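FAD synthetase (Saccharomyces cerevisiae, PDB 2WSI) catalyses the transfer of the AMP moiety of ATP to flavin mononucleotide, making the coenzyme FAD and releasing diphosphate. Local coordinates at residues 205-210 and 249-254; 103-108 and 130-135; 233-238 and 296-301. One frame throughout, in Å; residues are numbered along the deposited sequence.

Contact 1. Residues 205-210 and 249-254; sequences FLLYSN and WEIIHA
Y208, near the C-terminal end of helix 199-209, lies against helix 248-252 and the residues that follow it. Its CB is 4.2 Å from E250 CB, and its CA lies 3.8 Å from E250 O. CG stands anti to the backbone N (chi1 -175°), beside the carbonyl carbon, and the side chain runs alongside the indole of W249, both pointing the same way. CD1 comes near W249 CZ3; the next atom, CE1, is 3.8 Å from W249 CZ3 and 3.3 Å from H253 O, an oblique approach without a hydrogen bond. At the tip, OH bonds to S16 of helix 3-18, and Y17 meets the ring edge-to-face. This is the packing of two helix C-terminal ends. N210, with positive phi, leaves the first helix, and H253 leaves the second. In the second, W249 O takes both H253 N and H253 ND1 from opposite faces of its plane; the ND1 bond keeps that nitrogen over the indole, 3.2 Å above its plane and offset toward the rim. A254 places its CB 3.6 Å from Y208 O and 3.7 Å from L207 O, against two carbonyls near the C-terminus of helix 199-209, while N210 CB touches the same methyl. On another flank L207 and I251 lie side by side, CD1 of L207 being 4.0 Å from CG1 of I251; F247 also touches L207.

Contact 2. Residues 103-108 and 130-135; sequences PTVFID and SLYESQ. With FAD (flavin-adenine dinucleotide), chain C.
P103-F106 and S130-E133 pair in parallel, their short axes 4.6 Å apart and their N-to-C directions 28° apart, with hydrogen bonds from T104 N to S130 O, Y132 N to T104 O, F106 N to Y132 O and S134 N to F106 O. V105 CG2 rests on Y132 CD2 at 3.8 Å. On the other face L131 CD1 touches both T104 CG2 and F106 CB, and the extended chain of E133 runs beside the F106 ring, its carboxylate plane turned 47° from it. E133 OE2 ends 2.8 Å from D108 OD2, two acidic groups close together, a contact that would probably raise the pKa of one of them; a water donates to D108 OD2 and to S134 O. Beyond the strands, S134 OG, between its own backbone N and carbonyl carbon (chi1 72°), accepts from D108 N at 2.9 Å. I107 reads the adenine edge of FAD: its N donates to N1A and its O accepts from N6A, both 2.9 Å and nearly straight. These strands belong to a beta-alpha-beta unit whose helix 114-126 covers the F106, L131 and E133 face; helix 144-154 packs on the V105 and Y132 face, and strand 56-59 flanks strand 102-106 on its other side.

Contact 3. Residues 233-238 and 296-301; sequences NPHLRK and DTLERA. With FAD (flavin-adenine dinucleotide), chain C.
L298, in the 3-10 segment that begins at D296, drops its methyls on H235. CD1 stands over the centre of the imidazole, 3.8 Å from the ring centroid and 10° off its normal, a CH-pi contact, while L298 CD2 is 3.6 Å from H235 NE2; the two side chains cross at about a right angle. The carbonyl O of L298 takes N233 ND2 at 2.8 Å and, from the opposite face of its plane, A301 N, the latter closing a type I beta turn. N233 is fixed at both ends of its amide: OD1 accepts H235 N on a lone pair, an Asx turn that starts the 3-10 segment 234-236, and ND2 also bonds to T222. The E299 CB points away from 233-238, and the carboxylate forms salt bridges to R166 and K64. The R300 CB also points away; beyond it the chain bends at chi3 (65°), and NH1 reaches O1P of the flavin-side phosphate of FAD at 2.8 Å, a weak bond at 125°. A301 returns to the loop. Its CB lies at the edge of the imidazole, in the ring plane, 3.6 Å from H235 CD2 and 3.7 Å from N233 OD1, with the CD of P234 packed alongside.

Contact 2 comes first along the chain; the segments of contacts 1 and 3 then alternate, in the order 205-210, 233-238, 249-254, 296-301. Centre to centre, contacts 1 and 2 lie about 29 Å apart, on opposite sides of the chain's centre, contacts 1 and 3 about 22 Å, and contacts 2 and 3 about 29 Å. Contact 2 joins two strands of the mixed sheet, contact 1 two helix ends, contact 3 two loops. Contacts 2 and 3 touch the same FAD, contact 2 by two hydrogen bonds to adenine, contact 3 by a weak bond from R300 to the diphosphate. Contact 1 lies away from the FAD pocket and ties the later chain to helix 199-209.

Contact 1. Residues 205-210 and 249-254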
loop_
_atom_site.group_PDB
_atom_site.type_symbol
_atom_site.label_atom_id
_atom_site.label_comp_id
_atom_site.label_asym_id
_atom_site.label_seq_id
_atom_site.Cartn_x
_atom_site.Cartn_y
_atom_site.Cartn_z
ATOM N N PHE A 205 -3.815 -7.221 7.720
ATOM C CA PHE A 205 -3.143 -6.055 8.298
ATOM C C PHE A 205 -3.911 -4.754 8.022
ATOM O O PHE A 205 -4.110 -3.928 8.913
ATOM C CB PHE A 205 -1.700 -5.954 7.787
ATOM C CG PHE A 205 -0.924 -4.839 8.429
ATOM C CD1 PHE A 205 -0.478 -4.953 9.735
ATOM C CD2 PHE A 205 -0.689 -3.648 7.745
ATOM C CE1 PHE A 205 0.230 -3.932 10.349
ATOM C CE2 PHE A 205 0.018 -2.617 8.345
ATOM C CZ PHE A 205 0.487 -2.762 9.656
ATOM N N LEU A 206 -4.376 -4.568 6.794
ATOM C CA LEU A 206 -4.985 -3.281 6.432
ATOM C C LEU A 206 -6.324 -3.091 7.168
ATOM O O LEU A 206 -6.616 -2.014 7.641
ATOM C CB LEU A 206 -5.124 -3.174 4.910
ATOM C CG LEU A 206 -5.572 -1.824 4.347
ATOM C CD1 LEU A 206 -4.628 -0.721 4.856
ATOM C CD2 LEU A 206 -5.612 -1.882 2.836
ATOM N N LEU A 207 -7.108 -4.160 7.331
ATOM C CA LEU A 207 -8.360 -4.069 8.079
ATOM C C LEU A 207 -8.092 -3.875 9.560
ATOM O O LEU A 207 -8.741 -3.050 10.203
ATOM C CB LEU A 207 -9.223 -5.330 7.878
ATOM C CG LEU A 207 -9.860 -5.430 6.499
ATOM C CD1 LEU A 207 -10.533 -6.817 6.286
ATOM C CD2 LEU A 207 -10.854 -4.272 6.265
ATOM N N TYR A 208 -7.146 -4.635 10.117
ATOM C CA TYR A 208 -6.743 -4.388 11.506
ATOM C C TYR A 208 -6.301 -2.946 11.787
ATOM O O TYR A 208 -6.541 -2.430 12.894
ATOM C CB TYR A 208 -5.619 -5.312 11.954
ATOM C CG TYR A 208 -5.305 -5.100 13.441
ATOM C CD1 TYR A 208 -6.143 -5.630 14.417
ATOM C CD2 TYR A 208 -4.200 -4.357 13.852
ATOM C CE1 TYR A 208 -5.892 -5.439 15.783
ATOM C CE2 TYR A 208 -3.928 -4.149 15.236
ATOM C CZ TYR A 208 -4.791 -4.714 16.181
ATOM O OH TYR A 208 -4.585 -4.564 17.529
ATOM N N SER A 209 -5.662 -2.293 10.815
ATOM C CA SER A 209 -5.088 -0.955 11.065
ATOM C C SER A 209 -6.170 0.078 11.343
ATOM O O SER A 209 -5.900 1.127 11.956
ATOM C CB SER A 209 -4.246 -0.449 9.888
ATOM O OG SER A 209 -5.052 -0.094 8.769
ATOM N N ASN A 210 -7.359 -0.205 10.816
ATOM C CA ASN A 210 -8.498 0.717 10.822
ATOM C C ASN A 210 -8.235 1.985 10.035
ATOM O O ASN A 210 -9.032 2.915 10.095
ATOM C CB ASN A 210 -8.930 1.109 12.247
ATOM C CG ASN A 210 -10.398 1.544 12.305
ATOM O OD1 ASN A 210 -11.236 1.048 11.547
ATOM N ND2 ASN A 210 -10.705 2.495 13.182
ATOM N N TRP A 249 -12.212 -11.111 12.929
ATOM C CA TRP A 249 -11.547 -10.744 14.199
ATOM C C TRP A 249 -10.804 -9.413 14.042
ATOM O O TRP A 249 -10.904 -8.513 14.883
ATOM C CB TRP A 249 -10.566 -11.835 14.658
ATOM C CG TRP A 249 -9.983 -11.562 16.026
ATOM C CD1 TRP A 249 -10.388 -12.106 17.218
ATOM C CD2 TRP A 249 -8.909 -10.654 16.347
ATOM N NE1 TRP A 249 -9.632 -11.598 18.252
ATOM C CE2 TRP A 249 -8.721 -10.707 17.749
ATOM C CE3 TRP A 249 -8.098 -9.798 15.588
ATOM C CZ2 TRP A 249 -7.743 -9.944 18.407
ATOM C CZ3 TRP A 249 -7.121 -9.046 16.243
ATOM C CH2 TRP A 249 -6.957 -9.125 17.644
ATOM N N GLU A 250 -10.076 -9.288 12.939
ATOM C CA GLU A 250 -9.299 -8.080 12.674
ATOM C C GLU A 250 -10.218 -6.884 12.569
ATOM O O GLU A 250 -9.894 -5.805 13.049
ATOM C CB GLU A 250 -8.531 -8.219 11.371
ATOM C CG GLU A 250 -7.406 -9.221 11.409
ATOM C CD GLU A 250 -7.807 -10.597 10.919
ATOM O OE1 GLU A 250 -8.982 -11.007 11.144
ATOM O OE2 GLU A 250 -6.939 -11.269 10.316
ATOM N N ILE A 251 -11.371 -7.073 11.924
ATOM C CA ILE A 251 -12.324 -5.993 11.756
ATOM C C ILE A 251 -12.878 -5.589 13.127
ATOM O O ILE A 251 -12.873 -4.419 13.483
ATOM C CB ILE A 251 -13.496 -6.409 10.828
ATOM C CG1 ILE A 251 -13.060 -6.445 9.349
ATOM C CG2 ILE A 251 -14.679 -5.463 10.994
ATOM C CD1 ILE A 251 -13.997 -7.283 8.449
ATOM N N ILE A 252 -13.347 -6.567 13.901
ATOM C CA ILE A 252 -14.028 -6.274 15.160
ATOM C C ILE A 252 -13.080 -5.653 16.159
ATOM O O ILE A 252 -13.469 -4.803 16.943
ATOM C CB ILE A 252 -14.613 -7.552 15.814
ATOM C CG1 ILE A 252 -15.734 -8.139 14.954
ATOM C CG2 ILE A 252 -15.113 -7.245 17.221
ATOM C CD1 ILE A 252 -16.795 -7.135 14.562
ATOM N N HIS A 253 -11.830 -6.087 16.135
ATOM C CA HIS A 253 -10.866 -5.657 17.137
ATOM C C HIS A 253 -9.844 -4.684 16.567
ATOM O O HIS A 253 -8.761 -4.547 17.128
ATOM C CB HIS A 253 -10.134 -6.866 17.701
ATOM C CG HIS A 253 -11.032 -7.842 18.388
ATOM N ND1 HIS A 253 -11.582 -8.928 17.742
ATOM C CD2 HIS A 253 -11.476 -7.894 19.666
ATOM C CE1 HIS A 253 -12.328 -9.609 18.594
ATOM N NE2 HIS A 253 -12.276 -9.007 19.770
ATOM N N ALA A 254 -10.185 -4.038 15.450
ATOM C CA ALA A 254 -9.276 -3.118 14.767
ATOM C C ALA A 254 -8.671 -2.070 15.709
ATOM O O ALA A 254 -9.324 -1.566 16.606
ATOM C CB ALA A 254 -10.020 -2.400 13.618
#

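Contact 2. Residues 103-108 and 130-135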
loop_
_atom_site.group_PDB
_atom_site.type_symbol
_atom_site.label_atom_id
_atom_site.label_comp_id
_atom_site.label_asym_id
_atom_site.label_seq_id
_atom_site.Cartn_x
_atom_site.Cartn_y
_atom_site.Cartn_z
ATOM N N PRO A 103 9.135 12.272 1.070
ATOM C CA PRO A 103 9.135 12.410 -0.387
ATOM C C PRO A 103 8.433 11.244 -1.076
ATOM O O PRO A 103 8.775 10.084 -0.829
ATOM C CB PRO A 103 10.620 12.404 -0.756
ATOM C CG PRO A 103 11.353 12.699 0.514
ATOM C CD PRO A 103 10.498 12.215 1.640
ATOM N N THR A 104 7.507 11.568 -1.969
ATOM C CA THR A 104 6.581 10.581 -2.491
ATOM C C THR A 104 6.332 10.908 -3.948
ATOM O O THR A 104 6.361 12.078 -4.333
ATOM C CB THR A 104 5.242 10.611 -1.698
ATOM O OG1 THR A 104 5.499 10.352 -0.307
ATOM C CG2 THR A 104 4.224 9.568 -2.253
ATOM N N VAL A 105 6.103 9.880 -4.766
ATOM C CA VAL A 105 5.855 10.098 -6.181
ATOM C C VAL A 105 4.603 9.357 -6.594
ATOM O O VAL A 105 4.478 8.178 -6.278
ATOM C CB VAL A 105 7.041 9.630 -7.062
ATOM C CG1 VAL A 105 7.566 8.293 -6.593
ATOM C CG2 VAL A 105 6.615 9.527 -8.538
ATOM N N PHE A 106 3.690 10.052 -7.284
ATOM C CA PHE A 106 2.454 9.462 -7.771
ATOM C C PHE A 106 2.373 9.737 -9.253
ATOM O O PHE A 106 2.405 10.898 -9.670
ATOM C CB PHE A 106 1.230 10.087 -7.091
ATOM C CG PHE A 106 -0.097 9.630 -7.684
ATOM C CD1 PHE A 106 -0.310 8.292 -8.007
ATOM C CD2 PHE A 106 -1.124 10.542 -7.908
ATOM C CE1 PHE A 106 -1.519 7.866 -8.535
ATOM C CE2 PHE A 106 -2.351 10.123 -8.456
ATOM C CZ PHE A 106 -2.539 8.787 -8.763
ATOM N N ILE A 107 2.266 8.689 -10.060
ATOM C CA ILE A 107 2.096 8.922 -11.487
ATOM C C ILE A 107 0.608 8.955 -11.781
ATOM O O ILE A 107 -0.082 7.939 -11.664
ATOM C CB ILE A 107 2.835 7.894 -12.347
ATOM C CG1 ILE A 107 4.315 7.810 -11.937
ATOM C CG2 ILE A 107 2.706 8.270 -13.839
ATOM C CD1 ILE A 107 5.068 9.179 -11.986
ATOM N N ASP A 108 0.109 10.148 -12.107
ATOM C CA ASP A 108 -1.295 10.332 -12.444
ATOM C C ASP A 108 -1.471 10.188 -13.950
ATOM O O ASP A 108 -0.699 10.750 -14.722
ATOM C CB ASP A 108 -1.759 11.715 -12.001
ATOM C CG ASP A 108 -3.271 11.854 -11.984
ATOM O OD1 ASP A 108 -3.968 10.829 -11.867
ATOM O OD2 ASP A 108 -3.763 13.001 -12.068
ATOM N N SER A 130 5.083 14.493 0.898
ATOM C CA SER A 130 5.410 15.554 -0.049
ATOM C C SER A 130 5.256 14.951 -1.420
ATOM O O SER A 130 6.117 14.209 -1.898
ATOM C CB SER A 130 6.848 16.029 0.113
ATOM O OG SER A 130 7.153 17.002 -0.879
ATOM N N LEU A 131 4.141 15.255 -2.051
ATOM C CA LEU A 131 3.771 14.535 -3.253
ATOM C C LEU A 131 4.236 15.195 -4.540
ATOM O O LEU A 131 3.835 16.317 -4.855
ATOM C CB LEU A 131 2.254 14.395 -3.273
ATOM C CG LEU A 131 1.701 13.463 -4.340
ATOM C CD1 LEU A 131 1.970 11.996 -3.921
ATOM C CD2 LEU A 131 0.237 13.727 -4.489
ATOM N N TYR A 132 5.090 14.509 -5.283
ATOM C CA TYR A 132 5.247 14.818 -6.696
ATOM C C TYR A 132 4.150 14.062 -7.414
ATOM O O TYR A 132 4.059 12.833 -7.273
ATOM C CB TYR A 132 6.594 14.338 -7.201
ATOM C CG TYR A 132 6.758 14.378 -8.706
ATOM C CD1 TYR A 132 7.239 15.514 -9.353
ATOM C CD2 TYR A 132 6.471 13.255 -9.481
ATOM C CE1 TYR A 132 7.414 15.527 -10.752
ATOM C CE2 TYR A 132 6.644 13.252 -10.861
ATOM C CZ TYR A 132 7.115 14.379 -11.490
ATOM O OH TYR A 132 7.278 14.328 -12.859
ATOM N N GLU A 133 3.311 14.777 -8.163
ATOM C CA GLU A 133 2.320 14.130 -9.034
ATOM C C GLU A 133 2.521 14.529 -10.499
ATOM O O GLU A 133 2.385 15.702 -10.853
ATOM C CB GLU A 133 0.890 14.497 -8.603
ATOM C CG GLU A 133 -0.178 13.891 -9.533
ATOM C CD GLU A 133 -1.612 14.097 -9.048
ATOM O OE1 GLU A 133 -1.833 14.875 -8.098
ATOM O OE2 GLU A 133 -2.533 13.486 -9.632
ATOM N N SER A 134 2.828 13.554 -11.346
ATOM C CA SER A 134 2.951 13.788 -12.781
ATOM C C SER A 134 1.668 14.408 -13.323
ATOM O O SER A 134 0.621 14.328 -12.700
ATOM C CB SER A 134 3.228 12.480 -13.518
ATOM O OG SER A 134 2.075 11.670 -13.535
ATOM N N GLN A 135 1.763 15.009 -14.498
ATOM C CA GLN A 135 0.631 15.665 -15.142
ATOM C C GLN A 135 -0.083 14.639 -16.021
ATOM O O GLN A 135 0.557 13.984 -16.841
ATOM C CB GLN A 135 1.127 16.840 -15.994
ATOM C CG GLN A 135 2.324 17.592 -15.402
ATOM C CD GLN A 135 3.684 17.028 -15.838
ATOM O OE1 GLN A 135 4.120 15.944 -15.392
ATOM N NE2 GLN A 135 4.378 17.781 -16.698
HETATM P PA FAD C . 1.453 -2.220 -10.101
HETATM O O1A FAD C . -0.031 -2.082 -10.308
HETATM O O2A FAD C . 2.218 -1.613 -11.246
HETATM O O5B FAD C . 1.960 -1.656 -8.667
HETATM C C5B FAD C . 3.234 -2.056 -8.198
HETATM C C4B FAD C . 3.831 -0.910 -7.375
HETATM O O4B FAD C . 4.319 0.084 -8.238
HETATM C C3B FAD C . 2.787 -0.233 -6.508
HETATM O O3B FAD C . 2.677 -0.851 -5.250
HETATM C C2B FAD C . 3.339 1.176 -6.397
HETATM O O2B FAD C . 4.310 1.248 -5.374
HETATM C C1B FAD C . 4.009 1.369 -7.732
HETATM N N9A FAD C . 3.052 2.019 -8.641
HETATM C C8A FAD C . 2.204 1.435 -9.548
HETATM N N7A FAD C . 1.509 2.412 -10.191
HETATM C C5A FAD C . 1.902 3.605 -9.673
HETATM C C6A FAD C . 1.528 4.908 -9.931
HETATM N N6A FAD C . 0.609 5.225 -10.862
HETATM N N1A FAD C . 2.150 5.907 -9.240
HETATM C C2A FAD C . 3.120 5.652 -8.293
HETATM N N3A FAD C . 3.460 4.349 -8.010
HETATM C C4A FAD C . 2.875 3.360 -8.720
HETATM N N1 FAD C . 9.694 -3.401 -14.570
HETATM C C2 FAD C . 10.792 -3.962 -15.170
HETATM O O2 FAD C . 10.658 -4.912 -15.941
HETATM N N3 FAD C . 12.045 -3.462 -14.916
HETATM C C4 FAD C . 12.216 -2.393 -14.064
HETATM O O4 FAD C . 13.373 -2.002 -13.873
HETATM C C4X FAD C . 11.101 -1.816 -13.450
HETATM N N5 FAD C . 11.223 -0.737 -12.579
HETATM C C5X FAD C . 10.110 -0.186 -11.974
HETATM C C6 FAD C . 10.222 0.895 -11.100
HETATM C C7 FAD C . 9.074 1.452 -10.528
HETATM C C7M FAD C . 9.160 2.624 -9.593
HETATM C C8 FAD C . 7.829 0.910 -10.819
HETATM C C8M FAD C . 6.590 1.477 -10.192
HETATM C C9 FAD C . 7.724 -0.169 -11.678
HETATM C C9A FAD C . 8.850 -0.712 -12.265
HETATM N N10 FAD C . 8.713 -1.777 -13.132
HETATM C C10 FAD C . 9.837 -2.341 -13.702
HETATM C "C1'" FAD C . 7.348 -2.349 -13.402
HETATM C "C2'" FAD C . 7.006 -3.441 -12.364
HETATM O "O2'" FAD C . 8.008 -4.420 -12.228
HETATM C "C3'" FAD C . 5.680 -4.139 -12.651
HETATM O "O3'" FAD C . 5.829 -4.972 -13.776
HETATM C "C4'" FAD C . 4.577 -3.128 -12.898
HETATM O "O4'" FAD C . 4.592 -2.138 -11.890
HETATM C "C5'" FAD C . 3.210 -3.812 -12.877
HETATM O "O5'" FAD C . 3.167 -4.729 -11.800
HETATM P P FAD C . 1.841 -4.882 -10.897
HETATM O O1P FAD C . 0.618 -4.733 -11.771
HETATM O O2P FAD C . 1.904 -6.161 -10.092
HETATM O O3P FAD C . 1.847 -3.728 -9.796
HETATM O O HOH W 1 1.664 11.723 -16.276
HETATM O O HOH W 2 -2.058 15.328 -12.820
#

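Contact 3. Residues 233-238 and 296-301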
loop_
_atom_site.group_PDB
_atom_site.type_symbol
_atom_site.label_atom_id
_atom_site.label_comp_id
_atom_site.label_asym_id
_atom_site.label_seq_id
_atom_site.Cartn_x
_atom_site.Cartn_y
_atom_site.Cartn_z
ATOM N N ASN A 233 -14.263 -7.584 -8.990
ATOM C CA ASN A 233 -13.797 -8.931 -9.292
ATOM C C ASN A 233 -14.995 -9.851 -9.603
ATOM O O ASN A 233 -15.903 -9.970 -8.786
ATOM C CB ASN A 233 -12.978 -9.487 -8.128
ATOM C CG ASN A 233 -12.179 -10.718 -8.519
ATOM O OD1 ASN A 233 -12.720 -11.681 -9.062
ATOM N ND2 ASN A 233 -10.902 -10.712 -8.203
ATOM N N PRO A 234 -15.005 -10.487 -10.787
ATOM C CA PRO A 234 -16.185 -11.301 -11.160
ATOM C C PRO A 234 -16.432 -12.445 -10.181
ATOM O O PRO A 234 -17.558 -12.926 -10.069
ATOM C CB PRO A 234 -15.835 -11.845 -12.557
ATOM C CG PRO A 234 -14.352 -11.670 -12.721
ATOM C CD PRO A 234 -13.942 -10.510 -11.814
ATOM N N HIS A 235 -15.387 -12.859 -9.459
ATOM C CA HIS A 235 -15.531 -13.882 -8.437
ATOM C C HIS A 235 -16.182 -13.360 -7.159
ATOM O O HIS A 235 -16.484 -14.151 -6.259
ATOM C CB HIS A 235 -14.179 -14.559 -8.154
ATOM C CG HIS A 235 -13.555 -15.155 -9.375
ATOM N ND1 HIS A 235 -13.957 -16.368 -9.899
ATOM C CD2 HIS A 235 -12.595 -14.684 -10.205
ATOM C CE1 HIS A 235 -13.254 -16.627 -10.989
ATOM N NE2 HIS A 235 -12.424 -15.621 -11.199
ATOM N N LEU A 236 -16.442 -12.048 -7.088
ATOM C CA LEU A 236 -17.159 -11.484 -5.947
ATOM C C LEU A 236 -18.608 -11.113 -6.296
ATOM O O LEU A 236 -19.335 -10.571 -5.466
ATOM C CB LEU A 236 -16.410 -10.258 -5.378
ATOM C CG LEU A 236 -14.997 -10.613 -4.880
ATOM C CD1 LEU A 236 -14.308 -9.400 -4.259
ATOM C CD2 LEU A 236 -15.040 -11.772 -3.866
ATOM N N ARG A 237 -19.028 -11.413 -7.520
ATOM C CA ARG A 237 -20.424 -11.210 -7.913
ATOM C C ARG A 237 -21.331 -12.023 -6.976
ATOM O O ARG A 237 -21.170 -13.227 -6.842
ATOM C CB ARG A 237 -20.606 -11.636 -9.361
ATOM C CG ARG A 237 -21.824 -11.077 -10.065
ATOM C CD ARG A 237 -21.644 -11.177 -11.583
ATOM N NE ARG A 237 -21.540 -12.562 -12.055
ATOM C CZ ARG A 237 -20.397 -13.205 -12.330
ATOM N NH1 ARG A 237 -19.208 -12.610 -12.195
ATOM N NH2 ARG A 237 -20.442 -14.465 -12.752
ATOM N N LYS A 238 -22.273 -11.364 -6.316
ATOM C CA LYS A 238 -23.000 -11.993 -5.214
ATOM C C LYS A 238 -23.929 -13.127 -5.645
ATOM O O LYS A 238 -24.044 -14.131 -4.948
ATOM C CB LYS A 238 -23.805 -10.956 -4.449
ATOM C CG LYS A 238 -22.970 -10.056 -3.578
ATOM C CD LYS A 238 -23.748 -8.823 -3.194
ATOM C CE LYS A 238 -23.436 -8.411 -1.770
ATOM N NZ LYS A 238 -23.933 -9.432 -0.802
ATOM N N ASP A 296 -5.140 -15.822 -4.042
ATOM C CA ASP A 296 -4.204 -14.929 -4.734
ATOM C C ASP A 296 -4.274 -15.124 -6.237
ATOM O O ASP A 296 -3.954 -14.218 -6.992
ATOM C CB ASP A 296 -2.748 -15.169 -4.286
ATOM C CG ASP A 296 -2.493 -14.758 -2.842
ATOM O OD1 ASP A 296 -1.789 -13.748 -2.627
ATOM O OD2 ASP A 296 -2.993 -15.445 -1.926
ATOM N N THR A 297 -4.653 -16.325 -6.675
ATOM C CA THR A 297 -4.627 -16.621 -8.106
ATOM C C THR A 297 -5.660 -15.752 -8.814
ATOM O O THR A 297 -5.554 -15.482 -10.008
ATOM C CB THR A 297 -4.926 -18.127 -8.438
ATOM O OG1 THR A 297 -6.315 -18.282 -8.718
ATOM C CG2 THR A 297 -4.560 -19.077 -7.293
ATOM N N LEU A 298 -6.662 -15.310 -8.066
ATOM C CA LEU A 298 -7.805 -14.634 -8.657
ATOM C C LEU A 298 -7.773 -13.109 -8.457
ATOM O O LEU A 298 -8.712 -12.417 -8.844
ATOM C CB LEU A 298 -9.089 -15.186 -8.044
ATOM C CG LEU A 298 -9.374 -16.669 -8.347
ATOM C CD1 LEU A 298 -10.717 -17.098 -7.747
ATOM C CD2 LEU A 298 -9.353 -16.889 -9.840
ATOM N N GLU A 299 -6.686 -12.611 -7.877
ATOM C CA GLU A 299 -6.587 -11.208 -7.468
ATOM C C GLU A 299 -6.754 -10.244 -8.637
ATOM O O GLU A 299 -7.374 -9.184 -8.510
ATOM C CB GLU A 299 -5.241 -10.962 -6.764
ATOM C CG GLU A 299 -5.050 -9.542 -6.231
ATOM C CD GLU A 299 -3.887 -9.421 -5.210
ATOM O OE1 GLU A 299 -3.356 -10.455 -4.786
ATOM O OE2 GLU A 299 -3.530 -8.286 -4.823
ATOM N N ARG A 300 -6.202 -10.598 -9.786
ATOM C CA ARG A 300 -6.241 -9.684 -10.911
ATOM C C ARG A 300 -7.360 -10.045 -11.902
ATOM O O ARG A 300 -7.326 -9.618 -13.042
ATOM C CB ARG A 300 -4.884 -9.686 -11.622
ATOM C CG ARG A 300 -3.757 -9.126 -10.756
ATOM C CD ARG A 300 -2.470 -9.053 -11.532
ATOM N NE ARG A 300 -2.577 -8.099 -12.625
ATOM C CZ ARG A 300 -2.173 -6.833 -12.561
ATOM N NH1 ARG A 300 -1.615 -6.360 -11.454
ATOM N NH2 ARG A 300 -2.323 -6.042 -13.613
ATOM N N ALA A 301 -8.351 -10.806 -11.449
ATOM C CA ALA A 301 -9.383 -11.317 -12.360
ATOM C C ALA A 301 -10.252 -10.208 -12.953
ATOM O O ALA A 301 -10.785 -10.359 -14.055
ATOM C CB ALA A 301 -10.249 -12.361 -11.679
HETATM P PA FAD C . 1.453 -2.220 -10.101
HETATM O O1A FAD C . -0.031 -2.082 -10.308
HETATM O O2A FAD C . 2.218 -1.613 -11.246
HETATM O O5B FAD C . 1.960 -1.656 -8.667
HETATM C C5B FAD C . 3.234 -2.056 -8.198
HETATM C C4B FAD C . 3.831 -0.910 -7.375
HETATM O O4B FAD C . 4.319 0.084 -8.238
HETATM C C3B FAD C . 2.787 -0.233 -6.508
HETATM O O3B FAD C . 2.677 -0.851 -5.250
HETATM C C2B FAD C . 3.339 1.176 -6.397
HETATM O O2B FAD C . 4.310 1.248 -5.374
HETATM C C1B FAD C . 4.009 1.369 -7.732
HETATM N N9A FAD C . 3.052 2.019 -8.641
HETATM C C8A FAD C . 2.204 1.435 -9.548
HETATM N N7A FAD C . 1.509 2.412 -10.191
HETATM C C5A FAD C . 1.902 3.605 -9.673
HETATM C C6A FAD C . 1.528 4.908 -9.931
HETATM N N6A FAD C . 0.609 5.225 -10.862
HETATM N N1A FAD C . 2.150 5.907 -9.240
HETATM C C2A FAD C . 3.120 5.652 -8.293
HETATM N N3A FAD C . 3.460 4.349 -8.010
HETATM C C4A FAD C . 2.875 3.360 -8.720
HETATM N N1 FAD C . 9.694 -3.401 -14.570
HETATM C C2 FAD C . 10.792 -3.962 -15.170
HETATM O O2 FAD C . 10.658 -4.912 -15.941
HETATM N N3 FAD C . 12.045 -3.462 -14.916
HETATM C C4 FAD C . 12.216 -2.393 -14.064
HETATM O O4 FAD C . 13.373 -2.002 -13.873
HETATM C C4X FAD C . 11.101 -1.816 -13.450
HETATM N N5 FAD C . 11.223 -0.737 -12.579
HETATM C C5X FAD C . 10.110 -0.186 -11.974
HETATM C C6 FAD C . 10.222 0.895 -11.100
HETATM C C7 FAD C . 9.074 1.452 -10.528
HETATM C C7M FAD C . 9.160 2.624 -9.593
HETATM C C8 FAD C . 7.829 0.910 -10.819
HETATM C C8M FAD C . 6.590 1.477 -10.192
HETATM C C9 FAD C . 7.724 -0.169 -11.678
HETATM C C9A FAD C . 8.850 -0.712 -12.265
HETATM N N10 FAD C . 8.713 -1.777 -13.132
HETATM C C10 FAD C . 9.837 -2.341 -13.702
HETATM C "C1'" FAD C . 7.348 -2.349 -13.402
HETATM C "C2'" FAD C . 7.006 -3.441 -12.364
HETATM O "O2'" FAD C . 8.008 -4.420 -12.228
HETATM C "C3'" FAD C . 5.680 -4.139 -12.651
HETATM O "O3'" FAD C . 5.829 -4.972 -13.776
HETATM C "C4'" FAD C . 4.577 -3.128 -12.898
HETATM O "O4'" FAD C . 4.592 -2.138 -11.890
HETATM C "C5'" FAD C . 3.210 -3.812 -12.877
HETATM O "O5'" FAD C . 3.167 -4.729 -11.800
HETATM P P FAD C . 1.841 -4.882 -10.897
HETATM O O1P FAD C . 0.618 -4.733 -11.771
HETATM O O2P FAD C . 1.904 -6.161 -10.092
HETATM O O3P FAD C . 1.847 -3.728 -9.796
#